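Local coordinates for glycosyl hydrolases family 2, sugar binding domain protein (Bacteroides uniformis str. 3978 T3 ii, PDB 6D1P) that probably hydrolyses O-glycosyl bonds, as a gut bacterial beta-glucuronidase of glycosyl hydrolase family 2, at residues R244-E249 with L283-A288; G488-N493 with D538-D543; I731-E736 with I784-Q789. All coordinates share one frame; numbering follows the deposited sequence.

Interaction 1 of 3, residues R244-E249 with L283-A288; sequences RVFSPE and LYTCVA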
ATOM      1  N   ARG A 244     -28.954  23.660  36.959  1.00 47.38           N
ATOM      2  CA  ARG A 244     -30.322  23.978  36.561  1.00 46.30           C
ATOM      3  C   ARG A 244     -30.858  22.939  35.586  1.00 46.66           C
ATOM      4  O   ARG A 244     -30.131  22.468  34.707  1.00 53.91           O
ATOM      5  CB  ARG A 244     -30.405  25.363  35.922  1.00 48.81           C
ATOM      6  CG  ARG A 244     -30.002  26.500  36.835  1.00 52.15           C
ATOM      7  CD  ARG A 244     -30.180  27.848  36.136  1.00 62.60           C
ATOM      8  NE  ARG A 244     -28.929  28.604  36.114  1.00 71.49           N
ATOM      9  CZ  ARG A 244     -28.518  29.400  37.099  1.00 69.50           C
ATOM     10  NH1 ARG A 244     -29.271  29.544  38.184  1.00 67.84           N
ATOM     11  NH2 ARG A 244     -27.359  30.048  37.002  1.00 66.58           N
ATOM     12  N   VAL A 245     -32.135  22.599  35.730  1.00 41.35           N
ATOM     13  CA  VAL A 245     -32.799  21.617  34.878  1.00 43.83           C
ATOM     14  C   VAL A 245     -33.921  22.307  34.119  1.00 49.29           C
ATOM     15  O   VAL A 245     -34.859  22.826  34.734  1.00 54.02           O
ATOM     16  CB  VAL A 245     -33.351  20.435  35.684  1.00 39.56           C
ATOM     17  CG1 VAL A 245     -34.202  19.564  34.791  1.00 39.83           C
ATOM     18  CG2 VAL A 245     -32.214  19.626  36.264  1.00 45.78           C
ATOM     19  N   PHE A 246     -33.848  22.275  32.787  1.00 47.26           N
ATOM     20  CA  PHE A 246     -34.815  22.939  31.922  1.00 47.33           C
ATOM     21  C   PHE A 246     -35.726  21.931  31.237  1.00 44.45           C
ATOM     22  O   PHE A 246     -35.282  20.857  30.832  1.00 45.14           O
ATOM     23  CB  PHE A 246     -34.109  23.780  30.863  1.00 46.66           C
ATOM     24  CG  PHE A 246     -33.231  24.850  31.434  1.00 50.83           C
ATOM     25  CD1 PHE A 246     -33.747  26.108  31.717  1.00 47.90           C
ATOM     26  CD2 PHE A 246     -31.890  24.600  31.693  1.00 47.59           C
ATOM     27  CE1 PHE A 246     -32.936  27.098  32.244  1.00 47.66           C
ATOM     28  CE2 PHE A 246     -31.077  25.581  32.223  1.00 49.37           C
ATOM     29  CZ  PHE A 246     -31.597  26.836  32.498  1.00 51.68           C
ATOM     30  N   SER A 247     -36.998  22.302  31.092  1.00 48.69           N
ATOM     31  CA  SER A 247     -37.993  21.455  30.446  1.00 47.20           C
ATOM     32  C   SER A 247     -37.700  21.344  28.954  1.00 45.50           C
ATOM     33  O   SER A 247     -36.872  22.080  28.417  1.00 45.84           O
ATOM     34  CB  SER A 247     -39.389  22.028  30.661  1.00 48.11           C
ATOM     35  OG  SER A 247     -39.613  23.128  29.792  1.00 50.36           O
ATOM     36  N   PRO A 248     -38.371  20.418  28.247  1.00 45.46           N
ATOM     37  CA  PRO A 248     -38.235  20.368  26.781  1.00 47.48           C
ATOM     38  C   PRO A 248     -38.728  21.627  26.080  1.00 54.60           C
ATOM     39  O   PRO A 248     -38.698  21.710  24.846  1.00 54.27           O
ATOM     40  CB  PRO A 248     -39.073  19.144  26.380  1.00 44.80           C
ATOM     41  CG  PRO A 248     -39.732  18.653  27.633  1.00 46.53           C
ATOM     42  CD  PRO A 248     -38.974  19.188  28.790  1.00 45.87           C
ATOM     43  N   GLU A 249     -39.175  22.618  26.857  1.00 54.05           N
ATOM     44  CA  GLU A 249     -39.592  23.913  26.338  1.00 57.30           C
ATOM     45  C   GLU A 249     -38.642  25.042  26.705  1.00 54.26           C
ATOM     46  O   GLU A 249     -38.853  26.177  26.270  1.00 58.30           O
ATOM     47  CB  GLU A 249     -40.990  24.250  26.848  1.00 55.21           C
ATOM     48  CG  GLU A 249     -41.822  23.036  27.086  1.00 55.36           C
ATOM     49  CD  GLU A 249     -42.382  22.510  25.806  1.00 61.62           C
ATOM     50  OE1 GLU A 249     -42.093  23.121  24.751  1.00 59.15           O
ATOM     51  OE2 GLU A 249     -43.118  21.503  25.856  1.00 66.93           O
ATOM     52  N   LEU A 283     -37.010  15.812  25.219  1.00 38.12           N
ATOM     53  CA  LEU A 283     -35.729  15.814  25.901  1.00 37.31           C
ATOM     54  C   LEU A 283     -35.692  16.946  26.911  1.00 42.22           C
ATOM     55  O   LEU A 283     -36.042  18.085  26.582  1.00 39.43           O
ATOM     56  CB  LEU A 283     -34.580  15.974  24.908  1.00 37.62           C
ATOM     57  CG  LEU A 283     -34.246  14.800  23.997  1.00 40.60           C
ATOM     58  CD1 LEU A 283     -33.226  15.222  22.918  1.00 31.68           C
ATOM     59  CD2 LEU A 283     -33.703  13.671  24.836  1.00 34.50           C
ATOM     60  N   TYR A 284     -35.284  16.623  28.136  1.00 40.37           N
ATOM     61  CA  TYR A 284     -34.964  17.608  29.151  1.00 39.53           C
ATOM     62  C   TYR A 284     -33.498  17.990  29.042  1.00 43.57           C
ATOM     63  O   TYR A 284     -32.697  17.305  28.400  1.00 41.23           O
ATOM     64  CB  TYR A 284     -35.254  17.067  30.551  1.00 43.12           C
ATOM     65  CG  TYR A 284     -36.716  17.017  30.934  1.00 41.63           C
ATOM     66  CD1 TYR A 284     -37.583  16.124  30.320  1.00 37.46           C
ATOM     67  CD2 TYR A 284     -37.225  17.854  31.925  1.00 44.91           C
ATOM     68  CE1 TYR A 284     -38.907  16.064  30.668  1.00 41.88           C
ATOM     69  CE2 TYR A 284     -38.566  17.803  32.289  1.00 38.55           C
ATOM     70  CZ  TYR A 284     -39.402  16.906  31.654  1.00 43.57           C
ATOM     71  OH  TYR A 284     -40.740  16.837  31.990  1.00 49.11           O
ATOM     72  N   THR A 285     -33.143  19.090  29.701  1.00 43.64           N
ATOM     73  CA  THR A 285     -31.776  19.583  29.694  1.00 44.58           C
ATOM     74  C   THR A 285     -31.309  19.828  31.117  1.00 46.67           C
ATOM     75  O   THR A 285     -32.083  20.275  31.963  1.00 47.61           O
ATOM     76  CB  THR A 285     -31.650  20.868  28.864  1.00 50.75           C
ATOM     77  OG1 THR A 285     -31.506  20.517  27.482  1.00 49.01           O
ATOM     78  CG2 THR A 285     -30.432  21.683  29.285  1.00 47.71           C
ATOM     79  N   CYS A 286     -30.048  19.499  31.379  1.00 45.09           N
ATOM     80  CA  CYS A 286     -29.390  19.817  32.633  1.00 44.47           C
ATOM     81  C   CYS A 286     -28.153  20.647  32.329  1.00 48.11           C
ATOM     82  O   CYS A 286     -27.313  20.241  31.519  1.00 49.69           O
ATOM     83  CB  CYS A 286     -29.019  18.542  33.389  1.00 48.10           C
ATOM     84  SG  CYS A 286     -27.985  18.806  34.838  1.00 51.35           S
ATOM     85  N   VAL A 287     -28.049  21.814  32.957  1.00 49.14           N
ATOM     86  CA  VAL A 287     -26.921  22.718  32.750  1.00 48.32           C
ATOM     87  C   VAL A 287     -26.169  22.836  34.065  1.00 50.49           C
ATOM     88  O   VAL A 287     -26.734  23.269  35.080  1.00 53.31           O
ATOM     89  CB  VAL A 287     -27.368  24.104  32.255  1.00 47.99           C
ATOM     90  CG1 VAL A 287     -26.160  24.978  32.005  1.00 43.15           C
ATOM     91  CG2 VAL A 287     -28.214  23.996  30.997  1.00 45.92           C
ATOM     92  N   ALA A 288     -24.906  22.435  34.049  1.00 49.56           N
ATOM     93  CA  ALA A 288     -24.000  22.653  35.161  1.00 48.82           C
ATOM     94  C   ALA A 288     -23.098  23.830  34.832  1.00 50.80           C
ATOM     95  O   ALA A 288     -22.756  24.073  33.672  1.00 53.60           O
ATOM     96  CB  ALA A 288     -23.152  21.413  35.455  1.00 48.60           C
TER
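P248 puts its CD over one face of the Y284 ring. The atom sits above the ring centre, 3.5 Å from the centroid and 4° off the ring normal, a CH-pi contact. The two side chains run side by side and point the same way. Y284 has CG beside its backbone N (chi1 -76°), and its hydroxyl is hydrogen-bonded to the backbone N of Q274. R244, F246, T285 and V287 share one face of the sheet; V245 and C286 point to the other. F246 turns a ring edge, not a face, to V287, and its CE2 is 3.5 Å from V287 CG2. T285 CG2 reaches the same ring obliquely, 4.1 Å from F246 CD2.

Four backbone bonds join the antiparallel strands. V287 N to R244 O is 2.8 Å and nearly straight. F246 N to T285 O is also 2.8 Å, but the donor stands above the carbonyl plane. V245 and C286 form the non-hydrogen-bonded pair between them.

The sheet belongs to the family 2 domain that in this family is an immunoglobulin-like beta sandwich. Strands 240-246 and 284-292 are its middle pair, with 252-259 beyond one and 295-303 beyond the other. C286 and A288 also pack on strand 203-213.

Interaction 2 of 3, residues G488-N493 with D538-D543; sequences GRRFRN and DIEAAD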
ATOM      1  N   GLY A 488     -31.436 -19.654   5.796  1.00 28.64           N
ATOM      2  CA  GLY A 488     -32.129 -20.891   6.072  1.00 31.13           C
ATOM      3  C   GLY A 488     -33.596 -20.909   5.695  1.00 28.65           C
ATOM      4  O   GLY A 488     -34.311 -19.937   5.943  1.00 27.49           O
ATOM      5  N   ARG A 489     -34.041 -22.013   5.087  1.00 27.18           N
ATOM      6  CA  ARG A 489     -35.443 -22.283   4.785  1.00 33.38           C
ATOM      7  C   ARG A 489     -36.073 -21.164   3.954  1.00 34.93           C
ATOM      8  O   ARG A 489     -35.362 -20.362   3.333  1.00 32.79           O
ATOM      9  CB  ARG A 489     -36.219 -22.513   6.089  1.00 30.41           C
ATOM     10  CG  ARG A 489     -35.464 -23.418   7.075  1.00 36.82           C
ATOM     11  CD  ARG A 489     -36.336 -23.886   8.237  1.00 34.56           C
ATOM     12  NE  ARG A 489     -37.516 -24.576   7.736  1.00 35.55           N
ATOM     13  CZ  ARG A 489     -38.653 -24.693   8.412  1.00 40.68           C
ATOM     14  NH1 ARG A 489     -38.759 -24.165   9.629  1.00 35.95           N
ATOM     15  NH2 ARG A 489     -39.688 -25.327   7.865  1.00 36.27           N
ATOM     16  N   ARG A 490     -37.399 -21.106   3.928  1.00 27.04           N
ATOM     17  CA  ARG A 490     -38.120 -20.155   3.097  1.00 27.61           C
ATOM     18  C   ARG A 490     -38.540 -18.955   3.938  1.00 25.73           C
ATOM     19  O   ARG A 490     -38.623 -19.031   5.167  1.00 25.30           O
ATOM     20  CB  ARG A 490     -39.334 -20.834   2.451  1.00 33.12           C
ATOM     21  CG  ARG A 490     -38.960 -21.996   1.506  1.00 30.13           C
ATOM     22  CD  ARG A 490     -40.193 -22.693   0.898  1.00 34.21           C
ATOM     23  NE  ARG A 490     -41.137 -23.130   1.925  1.00 33.96           N
ATOM     24  CZ  ARG A 490     -42.428 -22.779   1.995  1.00 44.78           C
ATOM     25  NH1 ARG A 490     -42.973 -21.993   1.072  1.00 37.57           N
ATOM     26  NH2 ARG A 490     -43.194 -23.236   2.996  1.00 45.84           N
ATOM     27  N   PHE A 491     -38.774 -17.820   3.276  1.00 25.41           N
ATOM     28  CA  PHE A 491     -39.199 -16.679   4.078  1.00 26.27           C
ATOM     29  C   PHE A 491     -40.613 -16.880   4.618  1.00 30.40           C
ATOM     30  O   PHE A 491     -40.964 -16.309   5.659  1.00 28.71           O
ATOM     31  CB  PHE A 491     -39.040 -15.346   3.309  1.00 25.69           C
ATOM     32  CG  PHE A 491     -39.931 -15.170   2.091  1.00 26.17           C
ATOM     33  CD1 PHE A 491     -41.301 -14.945   2.223  1.00 30.72           C
ATOM     34  CD2 PHE A 491     -39.377 -15.129   0.825  1.00 26.52           C
ATOM     35  CE1 PHE A 491     -42.113 -14.753   1.100  1.00 30.14           C
ATOM     36  CE2 PHE A 491     -40.165 -14.923  -0.307  1.00 27.35           C
ATOM     37  CZ  PHE A 491     -41.537 -14.734  -0.169  1.00 32.26           C
ATOM     38  N   ARG A 492     -41.400 -17.739   3.970  1.00 28.08           N
ATOM     39  CA  ARG A 492     -42.700 -18.117   4.510  1.00 29.10           C
ATOM     40  C   ARG A 492     -42.589 -18.919   5.810  1.00 31.62           C
ATOM     41  O   ARG A 492     -43.579 -19.023   6.547  1.00 34.87           O
ATOM     42  CB  ARG A 492     -43.479 -18.891   3.445  1.00 27.19           C
ATOM     43  CG  ARG A 492     -44.074 -17.981   2.372  1.00 26.20           C
ATOM     44  CD  ARG A 492     -44.555 -18.754   1.162  1.00 25.83           C
ATOM     45  NE  ARG A 492     -45.270 -17.894   0.209  1.00 30.25           N
ATOM     46  CZ  ARG A 492     -44.707 -17.323  -0.860  1.00 30.23           C
ATOM     47  NH1 ARG A 492     -43.415 -17.497  -1.125  1.00 30.41           N
ATOM     48  NH2 ARG A 492     -45.430 -16.575  -1.675  1.00 28.95           N
ATOM     49  N   ASN A 493     -41.408 -19.443   6.139  1.00 25.15           N
ATOM     50  CA  ASN A 493     -41.209 -20.135   7.411  1.00 27.22           C
ATOM     51  C   ASN A 493     -40.910 -19.193   8.569  1.00 27.89           C
ATOM     52  O   ASN A 493     -40.569 -19.674   9.658  1.00 31.84           O
ATOM     53  CB  ASN A 493     -40.080 -21.156   7.267  1.00 28.77           C
ATOM     54  CG  ASN A 493     -40.395 -22.210   6.229  1.00 32.03           C
ATOM     55  OD1 ASN A 493     -39.560 -22.555   5.392  1.00 29.66           O
ATOM     56  ND2 ASN A 493     -41.629 -22.736   6.278  1.00 33.51           N
ATOM     57  N   ASP A 538     -40.502 -18.400  -4.222  1.00 33.75           N
ATOM     58  CA  ASP A 538     -40.727 -19.245  -3.055  1.00 32.70           C
ATOM     59  C   ASP A 538     -39.618 -20.287  -3.014  1.00 32.79           C
ATOM     60  O   ASP A 538     -39.745 -21.386  -3.559  1.00 33.76           O
ATOM     61  CB  ASP A 538     -42.100 -19.888  -3.132  1.00 34.96           C
ATOM     62  CG  ASP A 538     -42.459 -20.616  -1.875  1.00 36.85           C
ATOM     63  OD1 ASP A 538     -41.840 -20.339  -0.823  1.00 32.76           O
ATOM     64  OD2 ASP A 538     -43.362 -21.474  -1.950  1.00 41.76           O
ATOM     65  N   ILE A 539     -38.501 -19.940  -2.375  1.00 32.30           N
ATOM     66  CA  ILE A 539     -37.324 -20.799  -2.379  1.00 31.51           C
ATOM     67  C   ILE A 539     -36.700 -20.849  -0.991  1.00 32.29           C
ATOM     68  O   ILE A 539     -37.042 -20.081  -0.086  1.00 34.12           O
ATOM     69  CB  ILE A 539     -36.276 -20.351  -3.411  1.00 31.04           C
ATOM     70  CG1 ILE A 539     -35.791 -18.930  -3.092  1.00 36.19           C
ATOM     71  CG2 ILE A 539     -36.836 -20.459  -4.809  1.00 30.10           C
ATOM     72  CD1 ILE A 539     -34.618 -18.448  -3.965  1.00 28.58           C
ATOM     73  N   GLU A 540     -35.780 -21.794  -0.838  1.00 31.95           N
ATOM     74  CA  GLU A 540     -35.000 -21.974   0.373  1.00 33.83           C
ATOM     75  C   GLU A 540     -33.675 -21.241   0.241  1.00 33.44           C
ATOM     76  O   GLU A 540     -33.034 -21.315  -0.810  1.00 34.73           O
ATOM     77  CB  GLU A 540     -34.706 -23.452   0.613  1.00 33.89           C
ATOM     78  CG  GLU A 540     -35.879 -24.273   1.016  1.00 43.63           C
ATOM     79  CD  GLU A 540     -35.501 -25.256   2.096  1.00 52.76           C
ATOM     80  OE1 GLU A 540     -34.357 -25.787   2.046  1.00 53.03           O
ATOM     81  OE2 GLU A 540     -36.340 -25.469   3.003  1.00 47.58           O
ATOM     82  N   ALA A 541     -33.260 -20.557   1.310  1.00 24.13           N
ATOM     83  CA  ALA A 541     -31.875 -20.120   1.473  1.00 32.98           C
ATOM     84  C   ALA A 541     -31.363 -19.370   0.239  1.00 29.74           C
ATOM     85  O   ALA A 541     -30.442 -19.811  -0.463  1.00 27.79           O
ATOM     86  CB  ALA A 541     -30.977 -21.320   1.796  1.00 28.99           C
ATOM     87  N   ALA A 542     -31.993 -18.222  -0.023  1.00 28.82           N
ATOM     88  CA  ALA A 542     -31.708 -17.487  -1.251  1.00 28.74           C
ATOM     89  C   ALA A 542     -30.257 -17.009  -1.327  1.00 28.10           C
ATOM     90  O   ALA A 542     -29.768 -16.743  -2.435  1.00 26.91           O
ATOM     91  CB  ALA A 542     -32.658 -16.298  -1.388  1.00 24.23           C
ATOM     92  N   ASP A 543     -29.573 -16.875  -0.184  1.00 26.44           N
ATOM     93  CA  ASP A 543     -28.145 -16.566  -0.187  1.00 27.59           C
ATOM     94  C   ASP A 543     -27.385 -17.437  -1.181  1.00 28.25           C
ATOM     95  O   ASP A 543     -26.612 -16.937  -2.005  1.00 28.94           O
ATOM     96  CB  ASP A 543     -27.549 -16.751   1.206  1.00 28.43           C
ATOM     97  CG  ASP A 543     -26.032 -16.605   1.196  1.00 31.90           C
ATOM     98  OD1 ASP A 543     -25.572 -15.558   0.704  1.00 31.85           O
ATOM     99  OD2 ASP A 543     -25.303 -17.529   1.643  1.00 33.53           O
TER
HETATM  100  O   HOH W   1     -38.293 -17.912   0.275  1.00 32.04           O
HETATM  101  O   HOH W   2     -41.285 -18.377   0.725  1.00 29.89           O
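The guanidinium of R490 meets the carboxylate of D538 at its edge, with D538 CG near the guanidinium plane. The two planes are 59° apart, so the groups do not lie flat together. R489 has the amide carbon of N493 over one face of its guanidinium, offset toward the rim. Water 2 sits over the centre of one face of the F491 ring, 3.5 Å above the plane.

R490 NH1 donates to D538 OD1 at 2.8 Å and uses the syn lone pair. The R490 chain bends at chi3 (-54°) to bring NH1 there. R492 comes in extended and crosses D538 at about a right angle. Its NH1 makes a longer salt bridge, 3.3 Å to D538 OD1. Water 2 donates a hydrogen bond to D538 OD1 at 2.6 Å and accepts one from R492 NH1. Water 1 links F491 N to I539 O. The backbones join where A541 N donates to R489 O at 2.9 Å. N493 OD1 accepts from R490 N on a lone pair, just ahead of helix 494-503. An alanine at R490 would remove the shorter salt bridge and would probably leave D538 less firmly held to this loop.

Both segments belong to the TIM barrel domain. Residues 488-493 form a loop ending in a 3-10 turn, and 538-543 runs from loop into helix 542-545. D538 OD2 accepts from the backbone N of I534. The buried carboxylate thus has two arginines, a water and a backbone N-H around it. That setting would probably keep D538 ionised.

Interaction 3 of 3, residues I731-E736 with I784-Q789; sequences ILVQAE and IRVNKQ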
ATOM      1  N   ILE A 731     -21.051  12.256 -16.584  1.00 39.63           N
ATOM      2  CA  ILE A 731     -21.715  11.500 -17.626  1.00 33.63           C
ATOM      3  C   ILE A 731     -21.918  10.080 -17.118  1.00 36.35           C
ATOM      4  O   ILE A 731     -21.049   9.524 -16.431  1.00 33.41           O
ATOM      5  CB  ILE A 731     -20.891  11.514 -18.926  1.00 40.97           C
ATOM      6  CG1 ILE A 731     -20.872  12.928 -19.521  1.00 41.95           C
ATOM      7  CG2 ILE A 731     -21.427  10.481 -19.919  1.00 34.08           C
ATOM      8  CD1 ILE A 731     -19.485  13.440 -19.859  1.00 43.89           C
ATOM      9  N   LEU A 732     -23.075   9.509 -17.419  1.00 27.25           N
ATOM     10  CA  LEU A 732     -23.362   8.126 -17.089  1.00 27.31           C
ATOM     11  C   LEU A 732     -23.152   7.285 -18.335  1.00 28.66           C
ATOM     12  O   LEU A 732     -23.756   7.554 -19.372  1.00 30.84           O
ATOM     13  CB  LEU A 732     -24.791   7.967 -16.563  1.00 34.52           C
ATOM     14  CG  LEU A 732     -25.176   6.543 -16.142  1.00 31.02           C
ATOM     15  CD1 LEU A 732     -24.211   6.033 -15.055  1.00 27.11           C
ATOM     16  CD2 LEU A 732     -26.638   6.452 -15.689  1.00 26.40           C
ATOM     17  N   VAL A 733     -22.284   6.287 -18.243  1.00 26.39           N
ATOM     18  CA  VAL A 733     -22.008   5.380 -19.345  1.00 26.44           C
ATOM     19  C   VAL A 733     -22.619   4.031 -18.999  1.00 31.39           C
ATOM     20  O   VAL A 733     -22.530   3.578 -17.850  1.00 29.15           O
ATOM     21  CB  VAL A 733     -20.488   5.264 -19.596  1.00 28.13           C
ATOM     22  CG1 VAL A 733     -20.162   4.063 -20.460  1.00 23.33           C
ATOM     23  CG2 VAL A 733     -19.965   6.529 -20.240  1.00 27.98           C
ATOM     24  N   GLN A 734     -23.236   3.388 -19.991  1.00 30.64           N
ATOM     25  CA  GLN A 734     -23.964   2.143 -19.789  1.00 31.46           C
ATOM     26  C   GLN A 734     -23.409   1.058 -20.697  1.00 31.11           C
ATOM     27  O   GLN A 734     -23.217   1.282 -21.897  1.00 32.73           O
ATOM     28  CB  GLN A 734     -25.458   2.339 -20.065  1.00 28.49           C
ATOM     29  CG  GLN A 734     -26.249   1.049 -19.990  1.00 32.71           C
ATOM     30  CD  GLN A 734     -27.733   1.246 -20.283  1.00 35.27           C
ATOM     31  OE1 GLN A 734     -28.518   1.617 -19.401  1.00 32.01           O
ATOM     32  NE2 GLN A 734     -28.121   0.988 -21.527  1.00 30.03           N
ATOM     33  N   ALA A 735     -23.138  -0.105 -20.123  1.00 29.38           N
ATOM     34  CA  ALA A 735     -22.823  -1.298 -20.895  1.00 29.00           C
ATOM     35  C   ALA A 735     -24.054  -2.194 -20.951  1.00 29.35           C
ATOM     36  O   ALA A 735     -24.734  -2.392 -19.945  1.00 34.15           O
ATOM     37  CB  ALA A 735     -21.643  -2.066 -20.289  1.00 24.67           C
ATOM     38  N   GLU A 736     -24.330  -2.736 -22.128  1.00 29.41           N
ATOM     39  CA  GLU A 736     -25.476  -3.597 -22.361  1.00 31.94           C
ATOM     40  C   GLU A 736     -24.980  -4.916 -22.929  1.00 33.95           C
ATOM     41  O   GLU A 736     -24.237  -4.923 -23.912  1.00 34.23           O
ATOM     42  CB  GLU A 736     -26.465  -2.932 -23.336  1.00 34.92           C
ATOM     43  CG  GLU A 736     -27.849  -3.581 -23.377  1.00 34.92           C
ATOM     44  CD  GLU A 736     -28.744  -2.976 -24.448  1.00 39.46           C
ATOM     45  OE1 GLU A 736     -28.303  -2.888 -25.613  1.00 40.36           O
ATOM     46  OE2 GLU A 736     -29.883  -2.566 -24.123  1.00 41.91           O
ATOM     47  N   ILE A 784     -21.498   3.225 -15.155  1.00 22.91           N
ATOM     48  CA  ILE A 784     -20.512   3.914 -14.342  1.00 26.48           C
ATOM     49  C   ILE A 784     -20.533   5.393 -14.688  1.00 25.29           C
ATOM     50  O   ILE A 784     -20.723   5.766 -15.848  1.00 26.82           O
ATOM     51  CB  ILE A 784     -19.109   3.300 -14.542  1.00 23.40           C
ATOM     52  CG1 ILE A 784     -18.107   3.941 -13.580  1.00 24.86           C
ATOM     53  CG2 ILE A 784     -18.704   3.386 -16.000  1.00 22.55           C
ATOM     54  CD1 ILE A 784     -16.886   3.106 -13.324  1.00 26.35           C
ATOM     55  N   ARG A 785     -20.343   6.233 -13.671  1.00 25.78           N
ATOM     56  CA  ARG A 785     -20.247   7.674 -13.870  1.00 29.72           C
ATOM     57  C   ARG A 785     -18.845   8.089 -14.303  1.00 29.66           C
ATOM     58  O   ARG A 785     -17.842   7.510 -13.864  1.00 28.65           O
ATOM     59  CB  ARG A 785     -20.631   8.409 -12.588  1.00 30.38           C
ATOM     60  CG  ARG A 785     -22.118   8.547 -12.413  1.00 36.54           C
ATOM     61  CD  ARG A 785     -22.476   8.844 -10.982  1.00 39.66           C
ATOM     62  NE  ARG A 785     -23.902   8.617 -10.758  1.00 50.31           N
ATOM     63  CZ  ARG A 785     -24.499   8.671  -9.568  1.00 46.33           C
ATOM     64  NH1 ARG A 785     -23.793   8.953  -8.480  1.00 50.83           N
ATOM     65  NH2 ARG A 785     -25.802   8.433  -9.468  1.00 36.81           N
ATOM     66  N   VAL A 786     -18.789   9.109 -15.157  1.00 28.67           N
ATOM     67  CA  VAL A 786     -17.558   9.648 -15.728  1.00 29.59           C
ATOM     68  C   VAL A 786     -17.498  11.135 -15.407  1.00 33.15           C
ATOM     69  O   VAL A 786     -18.490  11.846 -15.582  1.00 35.87           O
ATOM     70  CB  VAL A 786     -17.500   9.426 -17.249  1.00 32.66           C
ATOM     71  CG1 VAL A 786     -16.119   9.796 -17.794  1.00 30.43           C
ATOM     72  CG2 VAL A 786     -17.837   7.986 -17.584  1.00 27.72           C
ATOM     73  N   ASN A 787     -16.349  11.612 -14.938  1.00 35.93           N
ATOM     74  CA  ASN A 787     -16.277  13.009 -14.527  1.00 42.58           C
ATOM     75  C   ASN A 787     -16.213  13.902 -15.758  1.00 43.75           C
ATOM     76  O   ASN A 787     -15.394  13.673 -16.652  1.00 41.98           O
ATOM     77  CB  ASN A 787     -15.077  13.273 -13.618  1.00 43.20           C
ATOM     78  CG  ASN A 787     -15.118  14.671 -13.019  1.00 51.07           C
ATOM     79  OD1 ASN A 787     -14.662  15.628 -13.632  1.00 54.90           O
ATOM     80  ND2 ASN A 787     -15.706  14.797 -11.835  1.00 59.94           N
ATOM     81  N   LYS A 788     -17.083  14.917 -15.798  1.00 43.62           N
ATOM     82  CA  LYS A 788     -17.224  15.740 -16.997  1.00 48.39           C
ATOM     83  C   LYS A 788     -15.946  16.512 -17.303  1.00 45.36           C
ATOM     84  O   LYS A 788     -15.510  16.569 -18.459  1.00 41.64           O
ATOM     85  CB  LYS A 788     -18.402  16.702 -16.833  1.00 50.09           C
ATOM     86  CG  LYS A 788     -19.576  16.454 -17.780  1.00 50.23           C
ATOM     87  CD  LYS A 788     -20.698  17.463 -17.538  1.00 54.67           C
ATOM     88  CE  LYS A 788     -21.943  17.120 -18.347  1.00 56.18           C
ATOM     89  NZ  LYS A 788     -23.145  17.859 -17.860  1.00 55.32           N
ATOM     90  N   GLN A 789     -15.328  17.103 -16.274  1.00 44.47           N
ATOM     91  CA  GLN A 789     -14.106  17.886 -16.455  1.00 52.35           C
ATOM     92  C   GLN A 789     -13.044  17.129 -17.248  1.00 46.17           C
ATOM     93  O   GLN A 789     -12.362  17.712 -18.100  1.00 52.92           O
ATOM     94  CB  GLN A 789     -13.540  18.299 -15.093  1.00 54.84           C
ATOM     95  CG  GLN A 789     -14.353  19.353 -14.344  1.00 57.45           C
ATOM     96  CD  GLN A 789     -14.030  19.372 -12.852  1.00 67.16           C
ATOM     97  OE1 GLN A 789     -14.551  18.557 -12.086  1.00 65.22           O
ATOM     98  NE2 GLN A 789     -13.157  20.293 -12.438  1.00 65.17           N
TER
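The contact is an antiparallel beta pairing at one side of a three-stranded sheet. Strand 730-738 is the middle strand, and strand 781-787 lies beside it. The short strand axes come within 4.6 Å and run at 140°, so the pair is clearly twisted.

Side chains alternate between the two faces. I731, V733, I784 and V786 share one, and all four are buried. L732 and R785 share the other. On the buried face V733 and V786 are diagonal neighbours and cross obliquely, one methyl of each in contact. V733 CG2 is 3.7 Å from V786 CG2. Both methyls stand beside their own backbone N, with CG1 anti to it. I731 and V786 are directly paired, but their side chains meet less closely, with I731 CB 4.3 Å from V786 CB. I731 sends CG1 and CD1 toward the end of strand 781-787. There it crosses K788 at about a right angle, and I731 CD1 touches the aliphatic K788 CG at 3.7 Å. The touching atom is a methylene near the root of the lysine; beyond CG the chain is extended.

On the opposite face L732 has CG anti to its backbone N (chi1 -178°). Its CD1 comes to the backbone of the partner strand, 3.6 Å from I784 O. R785 is extended from CG to NE and makes a weak hydrogen bond to Q770 through NH2.

Strand 718-723 lies along the other edge of 730-738. I731 touches Q723 there, and V733 touches L721. Four backbone bonds fix the pairing. The I784 N to V733 O bond has its donor in the carbonyl plane. The shortest is V786 N to I731 O, 2.6 Å, with the donor nearly along the C=O axis.

The three contacts follow one another along the chain, each closing before the next opens. Interaction 1 belongs to the four-stranded sheet in the family 2 beta-sandwich domain. Interaction 2 lies mostly in loops of the TIM barrel domain. Interaction 3 lies in a separate three-stranded sheet near the C-terminus. No sheet is shared between them. Interaction 1 is on the opposite side of the chain's centre from both others. Its centre is about 50 Å from that of interaction 2 and about 52 Å from that of interaction 3. Interactions 2 and 3 have centres about 37 Å apart. None touches another, so each joins chain segments locally within its own part of this multidomain enzyme.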